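Local coordinates for protein transmembrane oligosaccharyl transferase (Archaeoglobus fulgidus, PDB 3WAJ) that belongs to the STT3/AglB family of multi-pass membrane proteins, pairing a transmembrane helical part with a large C-terminal part and carrying a zinc ion, at residues Ala227-Ala232 against Ala292-Ile297; Val252-Ser257 against Leu285-Ile290. All coordinates share one frame; numbering follows the deposited sequence.

Interaction 1. Residues Ala227-Ala232 against Ala292-Ile297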
ATOM      1  N   ALA A 227     -22.374  20.289   9.065  1.00 44.85           N
ATOM      2  CA  ALA A 227     -23.549  19.528   9.496  1.00 43.22           C
ATOM      3  C   ALA A 227     -23.903  19.810  10.965  1.00 48.39           C
ATOM      4  O   ALA A 227     -25.085  19.814  11.325  1.00 47.94           O
ATOM      5  CB  ALA A 227     -23.364  18.032   9.245  1.00 38.19           C
ATOM      6  N   PHE A 228     -22.890  20.057  11.800  1.00 48.90           N
ATOM      7  CA  PHE A 228     -23.132  20.436  13.200  1.00 51.49           C
ATOM      8  C   PHE A 228     -23.983  21.687  13.247  1.00 59.49           C
ATOM      9  O   PHE A 228     -24.898  21.794  14.063  1.00 72.15           O
ATOM     10  CB  PHE A 228     -21.834  20.725  13.977  1.00 49.12           C
ATOM     11  CG  PHE A 228     -20.889  19.553  14.087  1.00 49.35           C
ATOM     12  CD1 PHE A 228     -21.286  18.265  13.747  1.00 52.02           C
ATOM     13  CD2 PHE A 228     -19.599  19.751  14.544  1.00 49.78           C
ATOM     14  CE1 PHE A 228     -20.399  17.190  13.846  1.00 50.63           C
ATOM     15  CE2 PHE A 228     -18.707  18.685  14.649  1.00 50.32           C
ATOM     16  CZ  PHE A 228     -19.109  17.404  14.304  1.00 49.28           C
ATOM     17  N   MET A 229     -23.663  22.645  12.384  1.00 56.56           N
ATOM     18  CA  MET A 229     -24.379  23.911  12.380  1.00 55.53           C
ATOM     19  C   MET A 229     -25.758  23.734  11.772  1.00 54.40           C
ATOM     20  O   MET A 229     -26.745  24.243  12.305  1.00 55.41           O
ATOM     21  CB  MET A 229     -23.579  24.994  11.657  1.00 54.01           C
ATOM     22  CG  MET A 229     -22.207  25.208  12.269  1.00 54.26           C
ATOM     23  SD  MET A 229     -21.202  26.370  11.338  1.00 65.47           S
ATOM     24  CE  MET A 229     -22.253  27.822  11.415  1.00 43.31           C
ATOM     25  N   PHE A 230     -25.820  23.002  10.666  1.00 49.11           N
ATOM     26  CA  PHE A 230     -27.095  22.711  10.025  1.00 52.19           C
ATOM     27  C   PHE A 230     -28.108  22.223  11.069  1.00 55.22           C
ATOM     28  O   PHE A 230     -29.151  22.842  11.267  1.00 58.73           O
ATOM     29  CB  PHE A 230     -26.915  21.663   8.930  1.00 47.79           C
ATOM     30  CG  PHE A 230     -28.193  21.281   8.242  1.00 45.25           C
ATOM     31  CD1 PHE A 230     -28.698  22.060   7.210  1.00 46.84           C
ATOM     32  CD2 PHE A 230     -28.896  20.147   8.626  1.00 43.47           C
ATOM     33  CE1 PHE A 230     -29.889  21.710   6.563  1.00 49.14           C
ATOM     34  CE2 PHE A 230     -30.090  19.791   7.988  1.00 45.60           C
ATOM     35  CZ  PHE A 230     -30.582  20.571   6.957  1.00 47.48           C
ATOM     36  N   PHE A 231     -27.765  21.147  11.771  1.00 58.70           N
ATOM     37  CA  PHE A 231     -28.669  20.537  12.748  1.00 57.39           C
ATOM     38  C   PHE A 231     -28.934  21.386  13.997  1.00 55.28           C
ATOM     39  O   PHE A 231     -30.053  21.395  14.501  1.00 60.69           O
ATOM     40  CB  PHE A 231     -28.219  19.104  13.099  1.00 57.93           C
ATOM     41  CG  PHE A 231     -28.499  18.102  12.002  1.00 58.57           C
ATOM     42  CD1 PHE A 231     -29.808  17.822  11.613  1.00 58.83           C
ATOM     43  CD2 PHE A 231     -27.459  17.450  11.347  1.00 56.12           C
ATOM     44  CE1 PHE A 231     -30.067  16.903  10.587  1.00 59.87           C
ATOM     45  CE2 PHE A 231     -27.717  16.531  10.322  1.00 52.22           C
ATOM     46  CZ  PHE A 231     -29.015  16.257   9.946  1.00 51.71           C
ATOM     47  N   ALA A 232     -27.924  22.105  14.488  1.00 51.64           N
ATOM     48  CA  ALA A 232     -28.135  23.057  15.590  1.00 50.77           C
ATOM     49  C   ALA A 232     -29.136  24.160  15.215  1.00 53.70           C
ATOM     50  O   ALA A 232     -29.755  24.777  16.083  1.00 58.93           O
ATOM     51  CB  ALA A 232     -26.823  23.664  16.052  1.00 42.04           C
ATOM     52  N   ALA A 292     -20.618  32.183   7.960  1.00 51.90           N
ATOM     53  CA  ALA A 292     -20.991  33.593   8.057  1.00 49.73           C
ATOM     54  C   ALA A 292     -22.453  33.787   7.686  1.00 51.04           C
ATOM     55  O   ALA A 292     -23.124  34.659   8.239  1.00 54.35           O
ATOM     56  CB  ALA A 292     -20.099  34.450   7.181  1.00 43.98           C
ATOM     57  N   ALA A 293     -22.946  32.987   6.741  1.00 44.01           N
ATOM     58  CA  ALA A 293     -24.357  33.062   6.370  1.00 43.08           C
ATOM     59  C   ALA A 293     -25.211  32.604   7.544  1.00 51.43           C
ATOM     60  O   ALA A 293     -26.255  33.202   7.838  1.00 49.73           O
ATOM     61  CB  ALA A 293     -24.640  32.240   5.143  1.00 35.22           C
ATOM     62  N   PHE A 294     -24.759  31.544   8.212  1.00 48.17           N
ATOM     63  CA  PHE A 294     -25.427  31.054   9.411  1.00 52.98           C
ATOM     64  C   PHE A 294     -25.486  32.114  10.492  1.00 56.69           C
ATOM     65  O   PHE A 294     -26.509  32.285  11.138  1.00 56.49           O
ATOM     66  CB  PHE A 294     -24.686  29.849   9.964  1.00 50.69           C
ATOM     67  CG  PHE A 294     -25.159  28.549   9.407  1.00 51.43           C
ATOM     68  CD1 PHE A 294     -26.324  27.960   9.882  1.00 48.65           C
ATOM     69  CD2 PHE A 294     -24.436  27.900   8.416  1.00 52.91           C
ATOM     70  CE1 PHE A 294     -26.759  26.740   9.367  1.00 52.18           C
ATOM     71  CE2 PHE A 294     -24.866  26.684   7.904  1.00 52.49           C
ATOM     72  CZ  PHE A 294     -26.027  26.103   8.378  1.00 47.75           C
ATOM     73  N   TYR A 295     -24.370  32.797  10.701  1.00 63.92           N
ATOM     74  CA  TYR A 295     -24.302  33.875  11.670  1.00 49.80           C
ATOM     75  C   TYR A 295     -25.385  34.903  11.381  1.00 47.94           C
ATOM     76  O   TYR A 295     -26.165  35.270  12.269  1.00 57.74           O
ATOM     77  CB  TYR A 295     -22.926  34.554  11.601  1.00 56.48           C
ATOM     78  CG  TYR A 295     -22.779  35.750  12.523  1.00 55.49           C
ATOM     79  CD1 TYR A 295     -22.907  35.610  13.902  1.00 53.76           C
ATOM     80  CD2 TYR A 295     -22.487  37.011  12.018  1.00 54.02           C
ATOM     81  CE1 TYR A 295     -22.761  36.694  14.747  1.00 54.90           C
ATOM     82  CE2 TYR A 295     -22.333  38.103  12.861  1.00 53.44           C
ATOM     83  CZ  TYR A 295     -22.477  37.935  14.221  1.00 58.73           C
ATOM     84  OH  TYR A 295     -22.334  39.019  15.059  1.00 69.15           O
ATOM     85  N   GLN A 296     -25.412  35.355  10.132  1.00 55.97           N
ATOM     86  CA  GLN A 296     -26.422  36.284   9.657  1.00 49.80           C
ATOM     87  C   GLN A 296     -27.858  35.745   9.805  1.00 49.34           C
ATOM     88  O   GLN A 296     -28.776  36.487  10.165  1.00 51.86           O
ATOM     89  CB  GLN A 296     -26.144  36.645   8.198  1.00 50.42           C
ATOM     90  CG  GLN A 296     -27.097  37.680   7.657  1.00 57.21           C
ATOM     91  CD  GLN A 296     -27.137  38.939   8.509  1.00 57.24           C
ATOM     92  OE1 GLN A 296     -26.113  39.581   8.746  1.00 65.36           O
ATOM     93  NE2 GLN A 296     -28.323  39.292   8.978  1.00 51.83           N
ATOM     94  N   ILE A 297     -28.054  34.460   9.530  1.00 44.90           N
ATOM     95  CA  ILE A 297     -29.374  33.868   9.695  1.00 46.79           C
ATOM     96  C   ILE A 297     -29.822  34.021  11.152  1.00 48.39           C
ATOM     97  O   ILE A 297     -30.962  34.455  11.428  1.00 47.84           O
ATOM     98  CB  ILE A 297     -29.419  32.399   9.214  1.00 44.64           C
ATOM     99  CG1 ILE A 297     -29.367  32.354   7.685  1.00 45.79           C
ATOM    100  CG2 ILE A 297     -30.673  31.716   9.694  1.00 35.38           C
ATOM    101  CD1 ILE A 297     -29.200  30.961   7.107  1.00 47.05           C
TER
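M229 and F294 meet without a polar bond, and the shortest one close by is a backbone bond within 292-297, I297 N to A293 O at 2.8 Å, in the turns from which F294 reaches across. The contact itself is a methionine laid over a phenyl ring. M229 CB stands almost squarely above the middle of the F294 ring, 4.1 Å from its centroid and 5° off the ring normal, a CH-pi contact. From there the chain moves off the ring's centre: SD sits obliquely, 29° off the normal, and CE reaches the root of the ring, 3.5 Å from F294 CB. The bend at chi3 (59°), after an extended chi2, is what folds the methyl back onto that root. At its far end the ring nears the backbone of 227-232, with F294 CZ 3.9 Å from F230 N and F294 CE1 3.9 Å from M229 O. The two long side chains together fill the gap between helices whose nearest CA atoms, those of M229 and F294, are 7.8 Å apart. Around the pair, F233 meets the F294 ring edge-to-face, V320 of helix 315-332 touches both F230 and F294, and S247 and A250 of helix 243-261 lie against M229. This is a Met-aromatic contact between two helices of the STT3-type helical membrane domain.

Interaction 2. Residues Val252-Ser257 against Leu285-Ile290; sequences VTFAVS and LGSAVI
F254 and S287 form the tight heart of this contact. S287 CB sits over one face of the phenyl ring, 3.5 Å from its centroid and 9° off the normal, so this is a close CH-pi contact. On the same residue, S287 O lies 3.6 Å from F254 CD2. Next to it the two small side-chain roots meet, F254 CB and A288 CB being 3.8 Å apart, and the CA atoms of F254 and A288 come within 4.9 Å. The helices are nearly antiparallel, at 164°, with segment axes 7.9 Å apart.

Toward A255 and L285 the fit slackens: A288 CB still approaches A255 N at 4.1 Å, but the A255 methyl makes little contact, and L285 keeps its side chain at the exposed margin. On the inner side lies helix 221-234, whose A222 touches both F254 and S287.

The S287 hydroxyl, beside its own backbone N (chi1 -70°), bonds to V283 O, one turn back. S257 OG also turns onto its own helix, donating to F254 O at 2.8 Å, three residues back. The interface between the helices thus rests on dispersion and the CH-pi contact; OG draws electron density from S287 CB, probably making its C-H groups more polar and better suited to the ring face.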
ATOM      1  N   VAL A 252     -13.989  31.827  12.097  1.00 61.17           N
ATOM      2  CA  VAL A 252     -12.568  31.953  12.420  1.00 59.50           C
ATOM      3  C   VAL A 252     -11.805  30.674  12.079  1.00 59.92           C
ATOM      4  O   VAL A 252     -10.783  30.716  11.379  1.00 57.48           O
ATOM      5  CB  VAL A 252     -12.343  32.338  13.908  1.00 50.57           C
ATOM      6  CG1 VAL A 252     -10.848  32.363  14.253  1.00 48.46           C
ATOM      7  CG2 VAL A 252     -12.977  33.693  14.209  1.00 45.20           C
ATOM      8  N   THR A 253     -12.317  29.545  12.568  1.00 59.03           N
ATOM      9  CA  THR A 253     -11.726  28.224  12.327  1.00 59.27           C
ATOM     10  C   THR A 253     -11.489  27.938  10.831  1.00 58.53           C
ATOM     11  O   THR A 253     -10.367  27.620  10.400  1.00 56.65           O
ATOM     12  CB  THR A 253     -12.629  27.122  12.909  1.00 56.35           C
ATOM     13  OG1 THR A 253     -12.801  27.332  14.317  1.00 57.27           O
ATOM     14  CG2 THR A 253     -12.038  25.745  12.674  1.00 56.54           C
ATOM     15  N   PHE A 254     -12.550  28.054  10.046  1.00 54.21           N
ATOM     16  CA  PHE A 254     -12.449  27.827   8.612  1.00 58.41           C
ATOM     17  C   PHE A 254     -11.549  28.862   7.945  1.00 58.36           C
ATOM     18  O   PHE A 254     -10.806  28.529   7.029  1.00 59.65           O
ATOM     19  CB  PHE A 254     -13.845  27.780   7.975  1.00 55.35           C
ATOM     20  CG  PHE A 254     -14.588  26.507   8.264  1.00 56.83           C
ATOM     21  CD1 PHE A 254     -13.965  25.273   8.088  1.00 53.66           C
ATOM     22  CD2 PHE A 254     -15.900  26.535   8.723  1.00 57.17           C
ATOM     23  CE1 PHE A 254     -14.641  24.083   8.350  1.00 56.68           C
ATOM     24  CE2 PHE A 254     -16.588  25.346   8.995  1.00 57.30           C
ATOM     25  CZ  PHE A 254     -15.956  24.119   8.804  1.00 60.11           C
ATOM     26  N   ALA A 255     -11.599  30.108   8.413  1.00 52.35           N
ATOM     27  CA  ALA A 255     -10.689  31.128   7.898  1.00 51.93           C
ATOM     28  C   ALA A 255      -9.229  30.738   8.154  1.00 51.79           C
ATOM     29  O   ALA A 255      -8.389  30.788   7.245  1.00 53.35           O
ATOM     30  CB  ALA A 255     -10.999  32.500   8.499  1.00 49.55           C
ATOM     31  N   VAL A 256      -8.932  30.338   9.387  1.00 48.78           N
ATOM     32  CA  VAL A 256      -7.566  29.983   9.742  1.00 49.86           C
ATOM     33  C   VAL A 256      -7.095  28.767   8.948  1.00 51.12           C
ATOM     34  O   VAL A 256      -5.993  28.772   8.411  1.00 52.50           O
ATOM     35  CB  VAL A 256      -7.402  29.770  11.263  1.00 54.05           C
ATOM     36  CG1 VAL A 256      -6.052  29.130  11.588  1.00 52.98           C
ATOM     37  CG2 VAL A 256      -7.556  31.103  12.003  1.00 53.52           C
ATOM     38  N   SER A 257      -7.938  27.741   8.854  1.00 48.85           N
ATOM     39  CA  SER A 257      -7.569  26.515   8.143  1.00 48.61           C
ATOM     40  C   SER A 257      -7.188  26.822   6.705  1.00 48.03           C
ATOM     41  O   SER A 257      -6.246  26.237   6.167  1.00 51.69           O
ATOM     42  CB  SER A 257      -8.713  25.497   8.168  1.00 48.11           C
ATOM     43  OG  SER A 257      -9.824  25.952   7.415  1.00 48.69           O
ATOM     44  N   LEU A 285     -12.497  28.011   2.355  1.00 49.60           N
ATOM     45  CA  LEU A 285     -12.986  29.391   2.240  1.00 47.47           C
ATOM     46  C   LEU A 285     -14.505  29.419   2.131  1.00 45.79           C
ATOM     47  O   LEU A 285     -15.165  30.230   2.776  1.00 48.23           O
ATOM     48  CB  LEU A 285     -12.381  30.110   1.033  1.00 46.64           C
ATOM     49  CG  LEU A 285     -10.938  30.594   1.109  1.00 48.67           C
ATOM     50  CD1 LEU A 285     -10.435  30.945  -0.299  1.00 45.04           C
ATOM     51  CD2 LEU A 285     -10.802  31.787   2.048  1.00 47.07           C
ATOM     52  N   GLY A 286     -15.059  28.537   1.307  1.00 42.99           N
ATOM     53  CA  GLY A 286     -16.500  28.451   1.164  1.00 46.92           C
ATOM     54  C   GLY A 286     -17.151  28.165   2.504  1.00 51.48           C
ATOM     55  O   GLY A 286     -18.132  28.815   2.870  1.00 53.33           O
ATOM     56  N   SER A 287     -16.590  27.207   3.239  1.00 48.64           N
ATOM     57  CA  SER A 287     -17.107  26.842   4.557  1.00 49.80           C
ATOM     58  C   SER A 287     -17.137  28.048   5.489  1.00 49.87           C
ATOM     59  O   SER A 287     -18.036  28.186   6.316  1.00 53.01           O
ATOM     60  CB  SER A 287     -16.264  25.722   5.177  1.00 44.35           C
ATOM     61  OG  SER A 287     -16.473  24.508   4.489  1.00 38.82           O
ATOM     62  N   ALA A 288     -16.148  28.924   5.336  1.00 43.31           N
ATOM     63  CA  ALA A 288     -16.055  30.115   6.168  1.00 44.70           C
ATOM     64  C   ALA A 288     -17.215  31.041   5.828  1.00 46.99           C
ATOM     65  O   ALA A 288     -17.806  31.674   6.701  1.00 50.12           O
ATOM     66  CB  ALA A 288     -14.737  30.807   5.944  1.00 40.64           C
ATOM     67  N   VAL A 289     -17.533  31.104   4.544  1.00 44.55           N
ATOM     68  CA  VAL A 289     -18.642  31.903   4.068  1.00 47.41           C
ATOM     69  C   VAL A 289     -19.984  31.351   4.552  1.00 50.04           C
ATOM     70  O   VAL A 289     -20.806  32.120   5.055  1.00 53.67           O
ATOM     71  CB  VAL A 289     -18.608  32.007   2.554  1.00 50.22           C
ATOM     72  CG1 VAL A 289     -19.830  32.766   2.056  1.00 56.21           C
ATOM     73  CG2 VAL A 289     -17.327  32.692   2.128  1.00 51.10           C
ATOM     74  N   ILE A 290     -20.194  30.037   4.399  1.00 46.88           N
ATOM     75  CA  ILE A 290     -21.400  29.361   4.907  1.00 46.64           C
ATOM     76  C   ILE A 290     -21.641  29.687   6.386  1.00 44.08           C
ATOM     77  O   ILE A 290     -22.750  30.047   6.796  1.00 48.08           O
ATOM     78  CB  ILE A 290     -21.293  27.822   4.833  1.00 42.15           C
ATOM     79  CG1 ILE A 290     -20.758  27.349   3.486  1.00 51.64           C
ATOM     80  CG2 ILE A 290     -22.630  27.180   5.186  1.00 34.94           C
ATOM     81  CD1 ILE A 290     -21.732  27.425   2.392  1.00 54.12           C
TER

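Both contacts draw on helix 278-303, which gives 285-290 to interaction 2 and, two residues later, 292-297 to interaction 1; their centres are about 12 Å apart. Their partner helices, 221-234 and 243-261, follow each other in the chain and, as 285-290 precedes 292-297, interaction 2 is nested inside the loop that interaction 1 closes. The three helices also touch beyond the two contacts: M229 reaches A250, while F254 rests on I225. Spacing differs: interaction 2 brings the backbones close by setting F254 against the small S287 and A288, and interaction 1 bridges a wider gap with long side chains. The zinc ligands D47, D161 and H163 belong to neither contact.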